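Local coordinates for nitrilotriacetate monooxygenase (Burkholderia pseudomallei, PDB 3SDO), which catalyses the oxidation of nitrilotriacetate with molecular oxygen as a monooxygenase of the NtaA/SnaA/DszA family, probably using reduced FMN, at the interface of chains A and B. Residues are numbered along the deposited sequence; one frame, centred on the assembly and turned at random. Chains: chain A/B, Nitrilotriacetate monooxygenase.

Contact 1: the interface of chains A and B. Residues chain A 199-202; chain B 64-65, 138-139.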
loop_
_atom_site.group_PDB
_atom_site.type_symbol
_atom_site.label_atom_id
_atom_site.label_comp_id
_atom_site.label_asym_id
_atom_site.label_seq_id
_atom_site.Cartn_x
_atom_site.Cartn_y
_atom_site.Cartn_z
ATOM N N SER A 199 17.558 -15.447 0.381
ATOM C CA SER A 199 18.638 -15.180 1.335
ATOM C C SER A 199 18.433 -13.791 1.931
ATOM O O SER A 199 18.557 -12.787 1.226
ATOM C CB SER A 199 20.000 -15.271 0.646
ATOM O OG SER A 199 20.214 -16.581 0.162
ATOM N N VAL A 200 18.104 -13.747 3.231
ATOM C CA VAL A 200 17.734 -12.505 3.927
ATOM C C VAL A 200 18.309 -12.497 5.357
ATOM O O VAL A 200 17.937 -13.318 6.198
ATOM C CB VAL A 200 16.191 -12.336 3.994
ATOM C CG1 VAL A 200 15.792 -11.070 4.816
ATOM C CG2 VAL A 200 15.589 -12.312 2.588
ATOM N N GLU A 201 19.211 -11.566 5.621
ATOM C CA GLU A 201 19.913 -11.527 6.891
ATOM C C GLU A 201 19.064 -10.939 8.013
ATOM O O GLU A 201 19.085 -11.452 9.142
ATOM C CB GLU A 201 21.202 -10.739 6.725
ATOM C CG GLU A 201 22.082 -10.679 7.948
ATOM C CD GLU A 201 23.358 -9.928 7.653
ATOM O OE1 GLU A 201 24.248 -10.523 7.021
ATOM O OE2 GLU A 201 23.447 -8.734 8.024
ATOM N N GLY A 202 18.327 -9.868 7.709
ATOM C CA GLY A 202 17.639 -9.100 8.753
ATOM C C GLY A 202 18.676 -8.363 9.584
ATOM O O GLY A 202 19.839 -8.297 9.200
ATOM N N TYR B 64 18.306 -1.530 5.997
ATOM C CA TYR B 64 19.375 -2.333 6.584
ATOM C C TYR B 64 19.614 -1.822 8.004
ATOM O O TYR B 64 19.626 -0.617 8.234
ATOM C CB TYR B 64 20.658 -2.245 5.740
ATOM C CG TYR B 64 21.747 -3.198 6.192
ATOM C CD1 TYR B 64 21.591 -4.561 6.032
ATOM C CD2 TYR B 64 22.913 -2.742 6.797
ATOM C CE1 TYR B 64 22.546 -5.449 6.453
ATOM C CE2 TYR B 64 23.904 -3.646 7.231
ATOM C CZ TYR B 64 23.698 -4.998 7.055
ATOM O OH TYR B 64 24.632 -5.938 7.446
ATOM N N VAL B 65 19.818 -2.746 8.936
ATOM C CA VAL B 65 20.016 -2.457 10.355
ATOM C C VAL B 65 21.181 -3.269 10.878
ATOM O O VAL B 65 21.335 -4.442 10.513
ATOM C CB VAL B 65 18.787 -2.917 11.191
ATOM C CG1 VAL B 65 19.052 -2.750 12.686
ATOM C CG2 VAL B 65 17.570 -2.178 10.789
ATOM N N LYS B 138 22.011 -7.729 1.414
ATOM C CA LYS B 138 21.878 -8.940 2.232
ATOM C C LYS B 138 20.426 -9.222 2.682
ATOM O O LYS B 138 20.114 -10.336 3.137
ATOM C CB LYS B 138 22.779 -8.816 3.463
ATOM C CG LYS B 138 24.303 -8.734 3.127
ATOM C CD LYS B 138 25.087 -8.177 4.340
ATOM C CE LYS B 138 26.589 -8.302 4.197
ATOM N NZ LYS B 138 27.235 -7.002 3.847
ATOM N N ASN B 139 19.551 -8.225 2.551
ATOM C CA ASN B 139 18.137 -8.406 2.863
ATOM C C ASN B 139 17.294 -8.725 1.622
ATOM O O ASN B 139 16.070 -8.830 1.698
ATOM C CB ASN B 139 17.605 -7.167 3.595
ATOM C CG ASN B 139 18.124 -7.071 5.036
ATOM O OD1 ASN B 139 18.447 -8.085 5.662
ATOM N ND2 ASN B 139 18.170 -5.854 5.573
#
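This patch joins the loop that follows strand 199-200 of chain A to the 3-10 helix 136-139 and B:Tyr64 of chain B. It is a polar part of a two-fold symmetric interface between two copies of the protein.

Two hydrogen bonds start from consecutive backbone N-H groups of chain A. A:Glu201 N donates to the main-chain carbonyl oxygen O of B:Lys138 at 2.9 Å. This donor stands above the carbonyl plane, 36° out of it. A:Gly202 N donates to the side-chain amide oxygen OD1 of B:Asn139 at 2.7 Å. Here the donor lies in the carbonyl plane, and the C=O...N angle is 155°. B:Asn139 has CG anti to its own carbonyl carbon (chi1 -72°), which sets OD1 in front of the glycine nitrogen.

A third hydrogen bond runs between side chains. The phenol OH of B:Tyr64 donates to the carboxylate oxygen OE2 of A:Glu201 at 3.1 Å, on the syn lone pair. The two side chains cross obliquely. A:Glu201 gets there with an extended chain, its CG anti to the backbone N.

The charged groups do not pair directly. B:Lys138 lies alongside A:Glu201 and points the same way. The aliphatic B:Lys138 CD sits 3.7 Å from A:Glu201 OE1. The amine NZ of B:Lys138 stays 5.6 Å from A:Glu201 OE1, too far for a salt bridge, though its charge may still help stabilise the carboxylate.

Apolar packing is slight. A:Val200 turns both methyls toward the backbone of B:Asn139. A:Val200 CG1 is 4.1 Å from B:Asn139 CA. A:Val200 CG2 makes a van der Waals contact with the carbonyl oxygen B:Asn139 O at 3.6 Å.

A:Glu201 thus contributes both its backbone N-H and its carboxylate. The patch ties the loop of one subunit to the short helix of the other and probably helps fix their relative position in a dimer.

Contact 2: the interface of chains A and B. Residues chain A 62-65, 73-76, 139; chain B 107, 168, 188, 203-206.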
loop_
_atom_site.group_PDB
_atom_site.type_symbol
_atom_site.label_atom_id
_atom_site.label_comp_id
_atom_site.label_asym_id
_atom_site.label_seq_id
_atom_site.Cartn_x
_atom_site.Cartn_y
_atom_site.Cartn_z
ATOM N N SER A 62 -4.974 -7.779 -7.794
ATOM C CA SER A 62 -4.440 -8.312 -9.038
ATOM C C SER A 62 -3.315 -7.414 -9.528
ATOM O O SER A 62 -3.211 -6.256 -9.120
ATOM C CB SER A 62 -5.543 -8.397 -10.102
ATOM O OG SER A 62 -6.091 -7.105 -10.374
ATOM N N ALA A 63 -2.471 -7.952 -10.408
ATOM C CA ALA A 63 -1.367 -7.177 -10.969
ATOM C C ALA A 63 -1.161 -7.494 -12.448
ATOM O O ALA A 63 -0.033 -7.578 -12.910
ATOM C CB ALA A 63 -0.090 -7.426 -10.182
ATOM N N TYR A 64 -2.264 -7.637 -13.173
ATOM C CA TYR A 64 -2.244 -7.999 -14.595
ATOM C C TYR A 64 -3.530 -7.536 -15.240
ATOM O O TYR A 64 -4.616 -7.731 -14.684
ATOM C CB TYR A 64 -2.064 -9.507 -14.798
ATOM C CG TYR A 64 -1.862 -9.890 -16.246
ATOM C CD1 TYR A 64 -0.720 -9.480 -16.934
ATOM C CD2 TYR A 64 -2.811 -10.645 -16.936
ATOM C CE1 TYR A 64 -0.524 -9.816 -18.260
ATOM C CE2 TYR A 64 -2.617 -10.983 -18.282
ATOM C CZ TYR A 64 -1.466 -10.559 -18.929
ATOM O OH TYR A 64 -1.247 -10.859 -20.262
ATOM N N VAL A 65 -3.388 -6.923 -16.411
ATOM C CA VAL A 65 -4.496 -6.331 -17.151
ATOM C C VAL A 65 -4.391 -6.705 -18.597
ATOM O O VAL A 65 -3.279 -6.756 -19.137
ATOM C CB VAL A 65 -4.439 -4.777 -17.110
ATOM C CG1 VAL A 65 -5.456 -4.141 -18.083
ATOM C CG2 VAL A 65 -4.673 -4.304 -15.754
ATOM N N PHE A 73 -10.743 -5.095 -12.300
ATOM C CA PHE A 73 -9.374 -5.474 -12.622
ATOM C C PHE A 73 -8.670 -4.448 -13.532
ATOM O O PHE A 73 -7.437 -4.384 -13.553
ATOM C CB PHE A 73 -9.353 -6.854 -13.260
ATOM C CG PHE A 73 -9.607 -7.990 -12.297
ATOM C CD1 PHE A 73 -10.866 -8.185 -11.729
ATOM C CD2 PHE A 73 -8.591 -8.900 -12.000
ATOM C CE1 PHE A 73 -11.108 -9.263 -10.839
ATOM C CE2 PHE A 73 -8.815 -9.978 -11.115
ATOM C CZ PHE A 73 -10.072 -10.149 -10.528
ATOM N N LEU A 74 -9.438 -3.650 -14.277
ATOM C CA LEU A 74 -8.862 -2.610 -15.144
ATOM C C LEU A 74 -8.303 -1.429 -14.335
ATOM O O LEU A 74 -7.343 -0.789 -14.743
ATOM C CB LEU A 74 -9.899 -2.090 -16.155
ATOM C CG LEU A 74 -10.286 -3.031 -17.298
ATOM C CD1 LEU A 74 -11.539 -2.523 -18.003
ATOM C CD2 LEU A 74 -9.135 -3.196 -18.295
ATOM N N ASN A 75 -8.892 -1.157 -13.177
ATOM C CA ASN A 75 -8.501 -0.001 -12.366
ATOM C C ASN A 75 -8.969 -0.198 -10.938
ATOM O O ASN A 75 -10.172 -0.290 -10.663
ATOM C CB ASN A 75 -9.084 1.304 -12.946
ATOM C CG ASN A 75 -8.025 2.358 -13.232
ATOM O OD1 ASN A 75 -7.888 3.356 -12.509
ATOM N ND2 ASN A 75 -7.291 2.159 -14.306
ATOM N N ARG A 76 -7.999 -0.275 -10.039
ATOM C CA ARG A 76 -8.234 -0.510 -8.630
ATOM C C ARG A 76 -7.108 0.132 -7.850
ATOM O O ARG A 76 -6.052 0.439 -8.424
ATOM C CB ARG A 76 -8.275 -2.022 -8.330
ATOM C CG ARG A 76 -7.020 -2.778 -8.732
ATOM C CD ARG A 76 -7.231 -4.301 -8.955
ATOM N NE ARG A 76 -7.729 -4.991 -7.767
ATOM C CZ ARG A 76 -8.267 -6.215 -7.750
ATOM N NH1 ARG A 76 -8.716 -6.708 -6.611
ATOM N NH2 ARG A 76 -8.396 -6.943 -8.860
ATOM N N ASN A 139 4.633 -8.918 -15.965
ATOM C CA ASN A 139 4.899 -7.603 -15.374
ATOM C C ASN A 139 6.093 -7.569 -14.429
ATOM O O ASN A 139 6.377 -6.524 -13.839
ATOM C CB ASN A 139 3.636 -7.063 -14.687
ATOM C CG ASN A 139 2.593 -6.660 -15.685
ATOM O OD1 ASN A 139 2.939 -6.287 -16.801
ATOM N ND2 ASN A 139 1.316 -6.729 -15.307
ATOM N N TYR B 107 6.858 -2.472 -11.467
ATOM C CA TYR B 107 5.384 -2.561 -11.508
ATOM C C TYR B 107 4.782 -2.280 -10.132
ATOM O O TYR B 107 3.763 -1.579 -10.026
ATOM C CB TYR B 107 4.922 -3.910 -12.070
ATOM C CG TYR B 107 3.496 -3.918 -12.558
ATOM C CD1 TYR B 107 3.192 -3.530 -13.861
ATOM C CD2 TYR B 107 2.443 -4.337 -11.732
ATOM C CE1 TYR B 107 1.909 -3.534 -14.327
ATOM C CE2 TYR B 107 1.129 -4.340 -12.201
ATOM C CZ TYR B 107 0.876 -3.948 -13.515
ATOM O OH TYR B 107 -0.410 -3.938 -14.031
ATOM N N TRP B 168 -3.005 4.647 -18.823
ATOM C CA TRP B 168 -4.394 5.082 -18.967
ATOM C C TRP B 168 -4.503 6.546 -19.380
ATOM O O TRP B 168 -4.211 7.428 -18.585
ATOM C CB TRP B 168 -5.133 4.895 -17.625
ATOM C CG TRP B 168 -5.412 3.472 -17.338
ATOM C CD1 TRP B 168 -4.642 2.597 -16.632
ATOM C CD2 TRP B 168 -6.541 2.737 -17.803
ATOM N NE1 TRP B 168 -5.236 1.352 -16.621
ATOM C CE2 TRP B 168 -6.401 1.417 -17.343
ATOM C CE3 TRP B 168 -7.669 3.079 -18.573
ATOM C CZ2 TRP B 168 -7.341 0.429 -17.629
ATOM C CZ3 TRP B 168 -8.607 2.093 -18.856
ATOM C CH2 TRP B 168 -8.435 0.792 -18.384
ATOM N N LEU B 188 -6.043 2.931 -23.728
ATOM C CA LEU B 188 -5.254 2.104 -22.808
ATOM C C LEU B 188 -4.047 1.571 -23.559
ATOM O O LEU B 188 -4.220 0.984 -24.623
ATOM C CB LEU B 188 -6.073 0.900 -22.353
ATOM C CG LEU B 188 -5.355 -0.172 -21.526
ATOM C CD1 LEU B 188 -4.798 0.438 -20.232
ATOM C CD2 LEU B 188 -6.323 -1.305 -21.183
ATOM N N PRO B 203 -0.459 -3.384 -19.372
ATOM C CA PRO B 203 -0.601 -2.050 -18.772
ATOM C C PRO B 203 -0.644 -2.081 -17.242
ATOM O O PRO B 203 -0.838 -3.145 -16.638
ATOM C CB PRO B 203 -1.954 -1.571 -19.310
ATOM C CG PRO B 203 -2.307 -2.551 -20.451
ATOM C CD PRO B 203 -1.682 -3.825 -20.065
ATOM N N LEU B 204 -0.477 -0.914 -16.635
ATOM C CA LEU B 204 -0.746 -0.722 -15.205
ATOM C C LEU B 204 -2.252 -0.796 -14.980
ATOM O O LEU B 204 -3.035 -0.440 -15.866
ATOM C CB LEU B 204 -0.218 0.657 -14.750
ATOM C CG LEU B 204 -0.026 0.911 -13.248
ATOM C CD1 LEU B 204 0.963 -0.118 -12.664
ATOM C CD2 LEU B 204 0.447 2.339 -12.951
ATOM N N ASN B 205 -2.655 -1.269 -13.802
ATOM C CA ASN B 205 -4.067 -1.343 -13.428
ATOM C C ASN B 205 -4.525 -0.215 -12.494
ATOM O O ASN B 205 -5.349 -0.414 -11.597
ATOM C CB ASN B 205 -4.379 -2.698 -12.828
ATOM C CG ASN B 205 -3.632 -2.964 -11.564
ATOM O OD1 ASN B 205 -2.802 -2.159 -11.131
ATOM N ND2 ASN B 205 -3.920 -4.102 -10.949
ATOM N N ILE B 206 -3.988 0.975 -12.725
ATOM C CA ILE B 206 -4.487 2.151 -12.045
ATOM C C ILE B 206 -4.201 3.372 -12.883
ATOM O O ILE B 206 -3.183 3.444 -13.571
ATOM C CB ILE B 206 -3.930 2.247 -10.609
ATOM C CG1 ILE B 206 -4.570 3.413 -9.856
ATOM C CG2 ILE B 206 -2.375 2.372 -10.589
ATOM C CD1 ILE B 206 -4.099 3.465 -8.388
HETATM O O HOH W 1 8.112 -5.051 -12.235
HETATM O O HOH W 2 -3.690 -0.946 -8.826
HETATM O O HOH W 3 -0.762 -6.079 -17.218
#
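Here residues 62-65 and 73-76 of chain A, with A:Asn139, face helix 106-119, B:Trp168 and segment 203-206 of chain B, in a mixed polar and apolar part of the subunit interface.

A:Asn139 lays its amide flat on the ring of B:Tyr107, with the planes 10° apart. A:Asn139 ND2 sits toward the rim, 3.3 Å from B:Tyr107 CZ. B:Leu204 CD1 packs on the opposite face. The amide is held by a bond from A:Asn139 ND2 to the backbone O of A:Ala63 at 2.9 Å. The ring is held by its OH, which donates to B:Pro203 O on a lone pair.

A:Asn75 meets B:Trp168 tip to tip, its amide upright on the indole at 89°. ND2 stands over the face but makes no hydrogen bond to NE1; it turns to its neighbour A:Leu74 O instead. Indole NE1 donates to B:Leu204 O. B:Leu188 CD1 backs the other face over its centre, and A:Leu74 crosses the benzo end at about a right angle.

B:Asn205 reaches between these two pairs, with CG in the crowded position between backbone N and carbonyl carbon (chi1 63°). B:Asn205 ND2 donates to A:Ser62 O at 2.9 Å, from above the carbonyl plane. The backbone B:Asn205 O accepts A:Arg76 N at 3.1 Å. B:Asn205 CB presses on A:Val65 CG2 at 3.4 Å. Behind it, A:Arg76 NH2 lies over the ring of A:Phe73 and makes a bent hydrogen bond to A:Ser62 OG, which may help hold the serine.

Water 3 bridges the chains, bound by A:Asn139 ND2, by A:Val65 N and O, and by B:Pro203 O at 3.0 Å.

Contact 1 and contact 2 belong to one two-fold symmetric interface, the centres of their C-alpha atoms about 31 Å apart. They use the same parts of the protein with the chains exchanged. Residues 64, 65 and 139 come from chain B in contact 1 and from chain A in contact 2. The partner segment runs on from 199-202 in contact 1 to 203-206 in contact 2. Twofold symmetry therefore brings a copy of each next to the other, so that residues 199-206 line the 62-65 and 139 region once in each direction, since each subunit both gives and receives the segment. This continuous pairing would suit a stable dimer.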